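Local coordinates for protein soluble lytic murein transglycosylase (Pseudomonas aeruginosa, PDB 5OHU) that turns over cell-wall peptidoglycan as a lytic transglycosylase, acting on it in both exolytic and endolytic fashion, at residues 389-394 / 469-474; 440-445 / 462-467; 474-479 / 619-624; 372-377 / 613-618. All coordinates share one frame; numbering follows the deposited sequence.

Contact 1 (389-394 / 469-474); sequences LGNRPA and DLDIRF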
# COMPACT_ATOMS: atom_id res chain seq x y z
N LEU A 389 24.51 -14.42 -0.48
CA LEU A 389 24.39 -13.61 0.73
C LEU A 389 25.48 -12.54 0.83
O LEU A 389 26.03 -12.31 1.91
CB LEU A 389 24.43 -14.49 1.98
CG LEU A 389 23.42 -15.62 1.99
CD1 LEU A 389 23.57 -16.48 3.23
CD2 LEU A 389 22.04 -15.04 1.88
N GLY A 390 25.79 -11.86 -0.27
CA GLY A 390 26.82 -10.82 -0.23
C GLY A 390 26.39 -9.51 0.40
O GLY A 390 25.42 -8.89 -0.06
N ASN A 391 27.11 -9.07 1.44
CA ASN A 391 26.80 -7.84 2.18
C ASN A 391 27.77 -6.75 1.71
O ASN A 391 28.88 -6.62 2.23
CB ASN A 391 26.91 -8.09 3.68
CG ASN A 391 26.62 -6.85 4.52
OD1 ASN A 391 26.17 -5.82 4.02
ND2 ASN A 391 26.87 -6.97 5.82
N ARG A 392 27.32 -5.94 0.75
CA ARG A 392 28.17 -5.00 0.02
C ARG A 392 27.67 -3.57 0.18
O ARG A 392 26.73 -3.16 -0.53
CB ARG A 392 28.23 -5.41 -1.46
CG ARG A 392 28.66 -4.36 -2.48
CD ARG A 392 30.07 -3.83 -2.26
NE ARG A 392 30.46 -2.90 -3.32
CZ ARG A 392 31.49 -2.07 -3.27
NH1 ARG A 392 31.75 -1.27 -4.30
NH2 ARG A 392 32.27 -2.04 -2.19
N PRO A 393 28.23 -2.79 1.10
CA PRO A 393 27.89 -1.36 1.16
C PRO A 393 28.21 -0.66 -0.15
O PRO A 393 29.28 -0.85 -0.74
CB PRO A 393 28.76 -0.83 2.30
CG PRO A 393 29.07 -2.02 3.13
CD PRO A 393 29.15 -3.18 2.18
N ALA A 394 27.27 0.15 -0.62
CA ALA A 394 27.48 0.91 -1.84
C ALA A 394 28.63 1.89 -1.67
O ALA A 394 28.79 2.49 -0.60
CB ALA A 394 26.20 1.65 -2.24
N ASP A 469 23.33 -4.03 0.42
CA ASP A 469 23.78 -3.51 1.71
C ASP A 469 22.91 -4.14 2.79
O ASP A 469 21.81 -3.65 3.09
CB ASP A 469 23.73 -1.99 1.76
CG ASP A 469 24.46 -1.42 2.98
OD1 ASP A 469 24.43 -2.06 4.05
OD2 ASP A 469 25.07 -0.34 2.85
N LEU A 470 23.41 -5.21 3.39
CA LEU A 470 22.66 -5.96 4.39
C LEU A 470 22.83 -5.41 5.79
O LEU A 470 22.08 -5.81 6.69
CB LEU A 470 23.07 -7.43 4.33
CG LEU A 470 22.82 -8.09 2.96
CD1 LEU A 470 23.08 -9.60 3.05
CD2 LEU A 470 21.38 -7.85 2.50
N ASP A 471 23.78 -4.51 6.01
CA ASP A 471 23.84 -3.80 7.28
C ASP A 471 22.68 -2.82 7.40
O ASP A 471 21.98 -2.79 8.42
CB ASP A 471 25.18 -3.08 7.43
CG ASP A 471 26.33 -4.04 7.77
OD1 ASP A 471 26.16 -5.27 7.57
OD2 ASP A 471 27.39 -3.57 8.24
N ILE A 472 22.43 -2.04 6.35
CA ILE A 472 21.33 -1.09 6.41
C ILE A 472 20.00 -1.81 6.32
O ILE A 472 19.07 -1.50 7.08
CB ILE A 472 21.47 -0.03 5.30
CG1 ILE A 472 22.69 0.86 5.54
CG2 ILE A 472 20.20 0.83 5.24
CD1 ILE A 472 22.71 2.09 4.68
N ARG A 473 19.88 -2.79 5.43
CA ARG A 473 18.59 -3.44 5.24
C ARG A 473 18.19 -4.31 6.42
O ARG A 473 17.00 -4.62 6.57
CB ARG A 473 18.59 -4.27 3.95
CG ARG A 473 18.53 -3.44 2.66
CD ARG A 473 18.41 -4.33 1.42
NE ARG A 473 17.17 -5.10 1.42
CZ ARG A 473 17.06 -6.35 0.98
NH1 ARG A 473 18.14 -6.98 0.52
NH2 ARG A 473 15.89 -6.98 1.03
N PHE A 474 19.14 -4.72 7.27
CA PHE A 474 18.87 -5.67 8.35
C PHE A 474 19.56 -5.22 9.63
O PHE A 474 20.58 -5.76 10.05
CB PHE A 474 19.27 -7.08 7.91
CG PHE A 474 18.48 -7.54 6.73
CD1 PHE A 474 17.13 -7.84 6.88
CD2 PHE A 474 19.02 -7.54 5.45
CE1 PHE A 474 16.35 -8.21 5.80
CE2 PHE A 474 18.23 -7.92 4.35
CZ PHE A 474 16.90 -8.24 4.53
O HOH W 1 25.26 1.63 1.09

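Contact 2 (440-445 / 462-467); sequences ELIAQA and SQAQYW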
# COMPACT_ATOMS: atom_id res chain seq x y z
N GLU A 440 21.76 9.60 -4.78
CA GLU A 440 21.43 10.44 -3.64
C GLU A 440 20.64 9.66 -2.61
O GLU A 440 20.91 9.75 -1.40
CB GLU A 440 20.66 11.67 -4.12
CG GLU A 440 21.51 12.68 -4.88
CD GLU A 440 20.68 13.77 -5.52
OE1 GLU A 440 19.56 13.48 -6.02
OE2 GLU A 440 21.14 14.93 -5.52
N LEU A 441 19.66 8.88 -3.06
CA LEU A 441 18.91 8.01 -2.16
C LEU A 441 19.84 7.11 -1.36
O LEU A 441 19.63 6.89 -0.16
CB LEU A 441 17.92 7.17 -2.96
CG LEU A 441 16.71 7.90 -3.53
CD1 LEU A 441 15.93 6.94 -4.39
CD2 LEU A 441 15.83 8.45 -2.41
N ILE A 442 20.88 6.57 -2.02
CA ILE A 442 21.84 5.72 -1.34
C ILE A 442 22.61 6.52 -0.29
O ILE A 442 22.79 6.06 0.85
CB ILE A 442 22.78 5.06 -2.37
CG1 ILE A 442 22.06 3.91 -3.09
CG2 ILE A 442 24.04 4.55 -1.71
CD1 ILE A 442 22.68 3.54 -4.42
N ALA A 443 23.05 7.73 -0.64
CA ALA A 443 23.72 8.58 0.33
C ALA A 443 22.81 8.90 1.51
O ALA A 443 23.25 8.86 2.67
CB ALA A 443 24.21 9.87 -0.34
N GLN A 444 21.54 9.20 1.24
CA GLN A 444 20.60 9.47 2.32
C GLN A 444 20.43 8.25 3.22
O GLN A 444 20.32 8.38 4.45
CB GLN A 444 19.24 9.90 1.75
CG GLN A 444 18.36 10.64 2.74
CD GLN A 444 16.92 10.72 2.28
OE1 GLN A 444 16.40 9.78 1.68
NE2 GLN A 444 16.26 11.84 2.57
N ALA A 445 20.42 7.05 2.62
CA ALA A 445 20.32 5.83 3.41
C ALA A 445 21.48 5.71 4.39
O ALA A 445 21.28 5.34 5.55
CB ALA A 445 20.27 4.60 2.49
N SER A 462 15.68 1.11 -0.13
CA SER A 462 14.72 0.34 -0.92
C SER A 462 14.25 1.13 -2.13
O SER A 462 14.12 0.56 -3.22
CB SER A 462 13.55 -0.08 -0.04
OG SER A 462 14.01 -0.93 1.01
N GLN A 463 14.00 2.43 -1.97
CA GLN A 463 13.67 3.25 -3.14
C GLN A 463 14.78 3.19 -4.17
O GLN A 463 14.53 3.12 -5.37
CB GLN A 463 13.42 4.70 -2.73
CG GLN A 463 12.20 4.97 -1.86
CD GLN A 463 12.13 6.43 -1.42
OE1 GLN A 463 12.16 6.74 -0.22
NE2 GLN A 463 12.05 7.34 -2.39
N ALA A 464 16.03 3.21 -3.70
CA ALA A 464 17.18 3.14 -4.59
C ALA A 464 17.37 1.76 -5.21
O ALA A 464 18.20 1.62 -6.12
CB ALA A 464 18.44 3.54 -3.82
N GLN A 465 16.63 0.75 -4.74
CA GLN A 465 16.74 -0.61 -5.26
C GLN A 465 18.17 -1.13 -5.17
O GLN A 465 18.65 -1.84 -6.05
CB GLN A 465 16.20 -0.70 -6.69
CG GLN A 465 14.73 -0.33 -6.81
CD GLN A 465 14.03 -1.06 -7.94
OE1 GLN A 465 13.99 -2.29 -7.96
NE2 GLN A 465 13.49 -0.30 -8.88
N TYR A 466 18.86 -0.76 -4.09
CA TYR A 466 20.20 -1.25 -3.82
C TYR A 466 20.11 -2.29 -2.71
O TYR A 466 20.12 -1.96 -1.52
CB TYR A 466 21.14 -0.11 -3.44
CG TYR A 466 22.53 -0.61 -3.27
CD1 TYR A 466 23.32 -0.90 -4.37
CD2 TYR A 466 23.06 -0.85 -2.01
CE1 TYR A 466 24.60 -1.38 -4.23
CE2 TYR A 466 24.33 -1.33 -1.85
CZ TYR A 466 25.11 -1.59 -2.97
OH TYR A 466 26.38 -2.07 -2.82
N TRP A 467 20.07 -3.55 -3.10
CA TRP A 467 19.77 -4.62 -2.16
C TRP A 467 20.99 -5.22 -1.48
O TRP A 467 20.83 -5.96 -0.50
CB TRP A 467 19.00 -5.71 -2.90
CG TRP A 467 17.82 -5.19 -3.65
CD1 TRP A 467 17.62 -5.24 -4.99
CD2 TRP A 467 16.65 -4.56 -3.09
NE1 TRP A 467 16.41 -4.67 -5.31
CE2 TRP A 467 15.79 -4.25 -4.16
CE3 TRP A 467 16.25 -4.22 -1.79
CZ2 TRP A 467 14.56 -3.62 -3.98
CZ3 TRP A 467 15.02 -3.60 -1.61
CH2 TRP A 467 14.19 -3.30 -2.70

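Contact 3 (474-479 / 619-624); sequences FPMAHR and VIYGQK. With PO4 (phosphate ion), chain I; PO4 (phosphate ion), chain H.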
# COMPACT_ATOMS: atom_id res chain seq x y z
N PHE A 474 19.14 -4.72 7.27
CA PHE A 474 18.87 -5.67 8.35
C PHE A 474 19.56 -5.22 9.63
O PHE A 474 20.58 -5.76 10.05
CB PHE A 474 19.27 -7.08 7.91
CG PHE A 474 18.48 -7.54 6.73
CD1 PHE A 474 17.13 -7.84 6.88
CD2 PHE A 474 19.02 -7.54 5.45
CE1 PHE A 474 16.35 -8.21 5.80
CE2 PHE A 474 18.23 -7.92 4.35
CZ PHE A 474 16.90 -8.24 4.53
N PRO A 475 18.97 -4.24 10.31
CA PRO A 475 19.56 -3.76 11.56
C PRO A 475 19.54 -4.83 12.65
O PRO A 475 18.72 -5.76 12.64
CB PRO A 475 18.66 -2.57 11.94
CG PRO A 475 17.47 -2.65 11.05
CD PRO A 475 17.88 -3.38 9.83
N MET A 476 20.44 -4.66 13.63
CA MET A 476 20.62 -5.61 14.72
C MET A 476 20.38 -4.98 16.08
O MET A 476 20.92 -5.47 17.08
CB MET A 476 22.02 -6.22 14.68
CG MET A 476 22.34 -6.96 13.40
SD MET A 476 21.61 -8.61 13.43
CE MET A 476 22.62 -9.41 14.67
N ALA A 477 19.61 -3.90 16.16
CA ALA A 477 19.39 -3.24 17.44
C ALA A 477 18.66 -4.16 18.41
O ALA A 477 17.80 -4.95 18.01
CB ALA A 477 18.60 -1.94 17.24
N HIS A 478 19.00 -4.05 19.69
CA HIS A 478 18.38 -4.82 20.76
C HIS A 478 18.65 -6.31 20.61
O HIS A 478 17.86 -7.15 21.06
CB HIS A 478 16.88 -4.54 20.85
CG HIS A 478 16.57 -3.08 20.85
ND1 HIS A 478 16.75 -2.28 21.96
CD2 HIS A 478 16.12 -2.26 19.87
CE1 HIS A 478 16.42 -1.04 21.67
NE2 HIS A 478 16.03 -1.00 20.40
N ARG A 479 19.80 -6.62 20.00
CA ARG A 479 20.22 -7.98 19.73
C ARG A 479 20.20 -8.86 20.97
O ARG A 479 19.75 -10.02 20.92
CB ARG A 479 21.62 -7.95 19.12
CG ARG A 479 22.25 -9.31 18.90
CD ARG A 479 23.61 -9.16 18.24
NE ARG A 479 24.24 -10.46 18.02
CZ ARG A 479 25.21 -10.68 17.14
NH1 ARG A 479 25.66 -9.68 16.39
NH2 ARG A 479 25.73 -11.89 17.02
N VAL A 619 16.55 -15.94 6.75
CA VAL A 619 17.77 -16.48 6.16
C VAL A 619 18.91 -15.51 6.40
O VAL A 619 20.00 -15.89 6.86
CB VAL A 619 17.58 -16.76 4.66
CG1 VAL A 619 18.90 -17.13 4.05
CG2 VAL A 619 16.59 -17.88 4.44
N ILE A 620 18.68 -14.23 6.10
CA ILE A 620 19.74 -13.24 6.24
C ILE A 620 20.16 -13.13 7.70
O ILE A 620 21.35 -13.12 8.02
CB ILE A 620 19.27 -11.88 5.68
CG1 ILE A 620 18.96 -12.04 4.20
CG2 ILE A 620 20.35 -10.82 5.86
CD1 ILE A 620 20.12 -12.60 3.44
N TYR A 621 19.18 -13.05 8.60
CA TYR A 621 19.52 -12.92 10.01
C TYR A 621 20.24 -14.16 10.51
O TYR A 621 21.08 -14.05 11.42
CB TYR A 621 18.27 -12.62 10.83
CG TYR A 621 17.91 -11.15 10.81
CD1 TYR A 621 18.79 -10.21 11.33
CD2 TYR A 621 16.71 -10.70 10.26
CE1 TYR A 621 18.49 -8.85 11.32
CE2 TYR A 621 16.38 -9.35 10.25
CZ TYR A 621 17.29 -8.43 10.78
OH TYR A 621 16.99 -7.08 10.79
N GLY A 622 19.94 -15.32 9.92
CA GLY A 622 20.68 -16.53 10.27
C GLY A 622 22.17 -16.38 10.03
O GLY A 622 22.99 -16.76 10.88
N GLN A 623 22.55 -15.80 8.89
CA GLN A 623 23.96 -15.54 8.63
C GLN A 623 24.53 -14.56 9.64
O GLN A 623 25.58 -14.81 10.25
CB GLN A 623 24.17 -15.03 7.20
CG GLN A 623 25.50 -15.46 6.58
CD GLN A 623 25.56 -16.96 6.30
OE1 GLN A 623 24.54 -17.60 6.04
NE2 GLN A 623 26.77 -17.52 6.35
N LYS A 624 23.84 -13.43 9.85
CA LYS A 624 24.34 -12.41 10.78
C LYS A 624 24.43 -12.94 12.20
O LYS A 624 25.27 -12.47 12.98
CB LYS A 624 23.45 -11.17 10.74
CG LYS A 624 23.55 -10.38 9.43
CD LYS A 624 22.62 -9.18 9.41
CE LYS A 624 23.36 -7.85 9.51
NZ LYS A 624 24.31 -7.66 8.36
P PO4 I . 18.53 -3.60 24.77
O1 PO4 I . 18.50 -3.52 26.28
O2 PO4 I . 19.60 -2.68 24.24
O3 PO4 I . 17.18 -3.16 24.25
O4 PO4 I . 18.82 -5.02 24.34
P PO4 H . 15.18 1.89 18.10
O1 PO4 H . 15.37 2.25 19.55
O2 PO4 H . 14.95 0.40 17.99
O3 PO4 H . 14.01 2.65 17.52
O4 PO4 H . 16.42 2.25 17.32

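Contact 4 (372-377 / 613-618); sequences RDFYGF and NVLSYA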
# COMPACT_ATOMS: atom_id res chain seq x y z
N ARG A 372 18.15 -11.94 -5.31
CA ARG A 372 18.31 -11.80 -3.87
C ARG A 372 16.99 -11.81 -3.11
O ARG A 372 16.95 -11.36 -1.96
CB ARG A 372 19.09 -10.53 -3.56
CG ARG A 372 20.36 -10.38 -4.38
CD ARG A 372 21.46 -9.71 -3.58
NE ARG A 372 21.74 -10.44 -2.35
CZ ARG A 372 22.74 -10.14 -1.52
NH1 ARG A 372 23.55 -9.14 -1.78
NH2 ARG A 372 22.91 -10.86 -0.42
N ASP A 373 15.91 -12.32 -3.70
CA ASP A 373 14.61 -12.29 -3.03
C ASP A 373 14.14 -13.71 -2.73
O ASP A 373 14.88 -14.68 -2.90
CB ASP A 373 13.61 -11.49 -3.86
CG ASP A 373 13.16 -12.21 -5.12
OD1 ASP A 373 13.83 -13.17 -5.56
OD2 ASP A 373 12.14 -11.80 -5.69
N PHE A 374 12.88 -13.81 -2.30
CA PHE A 374 12.31 -15.09 -1.87
C PHE A 374 12.42 -16.15 -2.96
O PHE A 374 12.81 -17.29 -2.68
CB PHE A 374 10.85 -14.89 -1.44
CG PHE A 374 10.10 -16.17 -1.17
CD1 PHE A 374 10.27 -16.83 0.06
CD2 PHE A 374 9.25 -16.72 -2.12
CE1 PHE A 374 9.60 -18.01 0.35
CE2 PHE A 374 8.55 -17.90 -1.84
CZ PHE A 374 8.74 -18.56 -0.59
N TYR A 375 12.07 -15.81 -4.21
CA TYR A 375 12.10 -16.81 -5.27
C TYR A 375 13.53 -17.19 -5.69
O TYR A 375 13.74 -18.29 -6.20
CB TYR A 375 11.30 -16.30 -6.48
CG TYR A 375 9.83 -16.11 -6.17
CD1 TYR A 375 8.97 -17.21 -6.05
CD2 TYR A 375 9.29 -14.84 -5.95
CE1 TYR A 375 7.62 -17.06 -5.73
CE2 TYR A 375 7.93 -14.67 -5.65
CZ TYR A 375 7.11 -15.79 -5.55
OH TYR A 375 5.77 -15.62 -5.25
N GLY A 376 14.51 -16.30 -5.50
CA GLY A 376 15.89 -16.72 -5.68
C GLY A 376 16.33 -17.75 -4.65
O GLY A 376 17.02 -18.71 -4.98
N PHE A 377 15.93 -17.56 -3.39
CA PHE A 377 16.17 -18.58 -2.37
C PHE A 377 15.54 -19.91 -2.75
O PHE A 377 16.17 -20.97 -2.66
CB PHE A 377 15.65 -18.10 -1.01
CG PHE A 377 16.48 -17.00 -0.39
CD1 PHE A 377 17.81 -17.23 -0.03
CD2 PHE A 377 15.94 -15.76 -0.17
CE1 PHE A 377 18.57 -16.21 0.56
CE2 PHE A 377 16.68 -14.74 0.39
CZ PHE A 377 17.99 -14.96 0.76
N ASN A 613 8.53 -12.29 2.86
CA ASN A 613 9.52 -11.38 3.45
C ASN A 613 10.15 -11.99 4.70
O ASN A 613 11.37 -12.01 4.86
CB ASN A 613 8.88 -10.04 3.84
CG ASN A 613 8.55 -9.15 2.65
OD1 ASN A 613 7.91 -8.10 2.82
ND2 ASN A 613 8.86 -9.60 1.44
N VAL A 614 9.30 -12.42 5.65
CA VAL A 614 9.78 -12.93 6.93
C VAL A 614 10.71 -14.13 6.72
O VAL A 614 11.78 -14.20 7.32
CB VAL A 614 8.60 -13.29 7.84
CG1 VAL A 614 9.08 -14.08 9.07
CG2 VAL A 614 7.85 -12.00 8.28
N LEU A 615 10.31 -15.07 5.87
CA LEU A 615 11.17 -16.23 5.63
C LEU A 615 12.49 -15.79 5.02
O LEU A 615 13.55 -16.30 5.40
CB LEU A 615 10.48 -17.26 4.74
CG LEU A 615 9.27 -17.95 5.39
CD1 LEU A 615 8.48 -18.79 4.35
CD2 LEU A 615 9.72 -18.81 6.57
N SER A 616 12.45 -14.87 4.06
CA SER A 616 13.68 -14.41 3.42
C SER A 616 14.56 -13.68 4.43
O SER A 616 15.78 -13.86 4.45
CB SER A 616 13.36 -13.50 2.23
OG SER A 616 12.68 -14.22 1.21
N TYR A 617 13.95 -12.85 5.28
CA TYR A 617 14.73 -12.09 6.25
C TYR A 617 15.38 -13.02 7.26
O TYR A 617 16.52 -12.76 7.68
CB TYR A 617 13.83 -11.07 6.98
CG TYR A 617 13.21 -9.99 6.09
CD1 TYR A 617 13.67 -9.76 4.79
CD2 TYR A 617 12.16 -9.20 6.56
CE1 TYR A 617 13.10 -8.77 3.99
CE2 TYR A 617 11.60 -8.21 5.78
CZ TYR A 617 12.08 -8.00 4.49
OH TYR A 617 11.51 -7.02 3.72
N ALA A 618 14.69 -14.10 7.64
CA ALA A 618 15.26 -15.02 8.61
C ALA A 618 16.50 -15.69 8.06
O ALA A 618 17.43 -15.99 8.82
CB ALA A 618 14.22 -16.07 9.03

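Contact 1 (389-394 / 469-474)
Two successive backbone amides, those of Leu470 and Asp471, converge on the side-chain oxygen of Asn391. Leu470 N donates to Asn391 OD1 over 2.9 Å, from a position 52° out of the carbonyl plane, and Asp471 N adds a weak bond of 3.4 Å to the same Asn391 OD1. Asn391 belongs to the connection between helices 374-383 and 398-406, which lies on the start of the short, weakly bonded helix 470-473. CG anti to the backbone N (chi1 180°) puts its amide carbon on the side of Leu470 and Asp471. Asn391 ND2 donates to Asp471 OD1, modelled at 2.5 Å; the exact length is doubtful, being too short, though the direction (165°) is good. ND2 approaches from above the carboxylate plane. Asparagine suits this place because one flat group offers an acceptor to the helix amides and a donor to the carboxylate. Leu470 supplies the apolar part, its CB 3.6 Å from Asn391 CG as the two side chains slide past each other in opposite directions. Asp469, the N-cap, takes Ile472 N on OD1 at 3.0 Å. Its OD2 accepts from a water at 2.6 Å, which accepts in turn from Ala394 N. Asp471 OD1 also forms a salt bridge with Lys624, whose charge would be expected to favour an ionised carboxylate. Across the contact itself, the polar links come from Asn391 and the water.

Contact 2 (440-445 / 462-467)
Leu441 and Ile442 meet Ala464 where two consecutive helices, 438-450 and 454-463, joined by a short turn, form a helical hairpin in the L domain, a sequence family of the TPR clan. The methyl of Ala464 lies between its two partners, with CB 3.8 Å from Leu441 CB and 3.7 Å from Ile442 CG1. A side chain this small lets the backbones come near each other, CA to CA 5.7 Å for Leu441 and Ala464. In Ile442, CG1 is anti to the carbonyl carbon (chi1 -76°), the usual helical choice for a beta-branched residue. From there CD1 extends to Tyr466 CB at 4.1 Å, and the two side chains cross at about a right angle. Tyr466 takes the other common conformation, CG anti to the backbone N (chi1 -176°), and its hydroxyl bonds to Arg392 O in the adjoining loop. The chain can turn from the helix toward Tyr466 because Gln465 has a positive phi, 56°, in a Schellman motif. Gln465 N returns to Ser462 O at 2.9 Å, and Arg438 makes weak hydrogen bonds to the carbonyl oxygens of Ala464 and Gln465. At the more exposed side, Gln463 packs its CB on leucine, and its amide nitrogen also reaches that side chain. Its chain, extended beyond CG, crosses Leu441 at about a right angle: Leu441 CD1 touches Gln463 CB at 3.8 Å, and Leu441 CD2 lies 3.9 Å from Gln463 NE2.

Contact 3 (474-479 / 619-624)
The connection between helices 470-473 and 479-488 lays Phe474, Pro475 and Met476 against Ile620, Tyr621 and Lys624 on the last turns of helix 605-624, and then enters a type II beta turn from Met476 to Arg479. Phe474 directs its ring edge at the face of Tyr621 in a T-shaped pair, centroids 5.5 Å apart and planes at 84°. One face of the same Phe474 ring receives Ile620 CG2, a CH-pi contact with the methyl 4.0 Å from the centroid. Tyr621 has a second, polar role: its OH donates to Pro475 O at 2.9 Å, in the carbonyl plane and on a lone pair. Pro475 lacks an N-H, so its carbonyl oxygen is its only backbone group for a hydrogen bond, and the tyrosine hydroxyl takes it. Met476 is bent at chi2 (-80°), and its SD lies at the rim of the Tyr621 ring, 3.8 Å from CE1, in a Met-aromatic contact. A flexible thioether fits such an edge well. Lys624 passes with CE 3.5 Å from Phe474 O, on the way to its ionic partner Asp471. Farther along the turn His478, the N-cap of helix 479-488, holds two phosphate ions probably taken from the crystallisation liquor. Its ND1 donates to one phosphate O3, modelled at 2.5 Å, too short to be taken literally, and its NE2 to O2 of the other at 3.0 Å. Tyr621 thus joins aromatic and sulfur packing to one well-directed bond, which would help fix the position of its hydroxyl while its ring packs on Phe474, Met476 and Phe497.

Contact 4 (372-377 / 613-618)
Phe374 turns the edge of its ring to Ser616 of helix 605-624, while Phe377, one turn further along helix 374-383, meets the same serine obliquely. In Phe374, CG is anti to the backbone N (chi1 172°), and CB and CD1 both lie against the hydroxyl: Ser616 OG is 3.3 Å from Phe374 CB and 3.7 Å from CD1, near the ring plane. It comes within 3.2 Å of Phe374 CA as well. Phe377 instead has CG anti to the carbonyl carbon (chi1 -72°), and Ser616 OG stands 3.9 Å from its CD2 with Ser616 CB 4.0 Å from its CE2. Leu615 CD1, also from helix 605-624, approaches the next ring atom, Phe374 CE1, obliquely at 4.2 Å. Serine suits the place by its size, since the helix backbones approach to a CA distance of 5.5 Å between Phe374 and Ser616. Ile631 packs on Phe374, Phe377 and Leu615. At the start of helix 374-383, Asp373 acts as N-cap: its OD1 accepts from Gly376 N at 3.2 Å, and its OD2 is bonded to Ser341. The OD1 bond caps the first turn, which carries Phe374, and the Ser341 bond would steady the carboxylate. No hydrogen bond crosses between 372-377 and 613-618. The buried hydroxyl of Ser616 instead bonds to Gln612 O in the preceding turn of helix 605-624, which lets a polar atom sit against carbon and hydrogen without a polar partner on helix 374-383.

From the N terminus, the chain first reaches 372-377, the first segment of contact 4, which closes a long loop only on meeting 613-618. Within that loop lies contact 1, joining 389-394 to 469-474, and within contact 1 in turn lies contact 2, the short hairpin of 440-445 with 462-467. Contact 3 opens as contact 1 closes, the two sharing Phe474, and runs on to 619-624, so it crosses contact 4. Contacts 3 and 4 use successive turns of helix 605-624, which therefore ties helix 374-383 to the connection after helix 470-473. The centres of contacts 1 and 2 are about 11 Å apart, as are those of contacts 1 and 3.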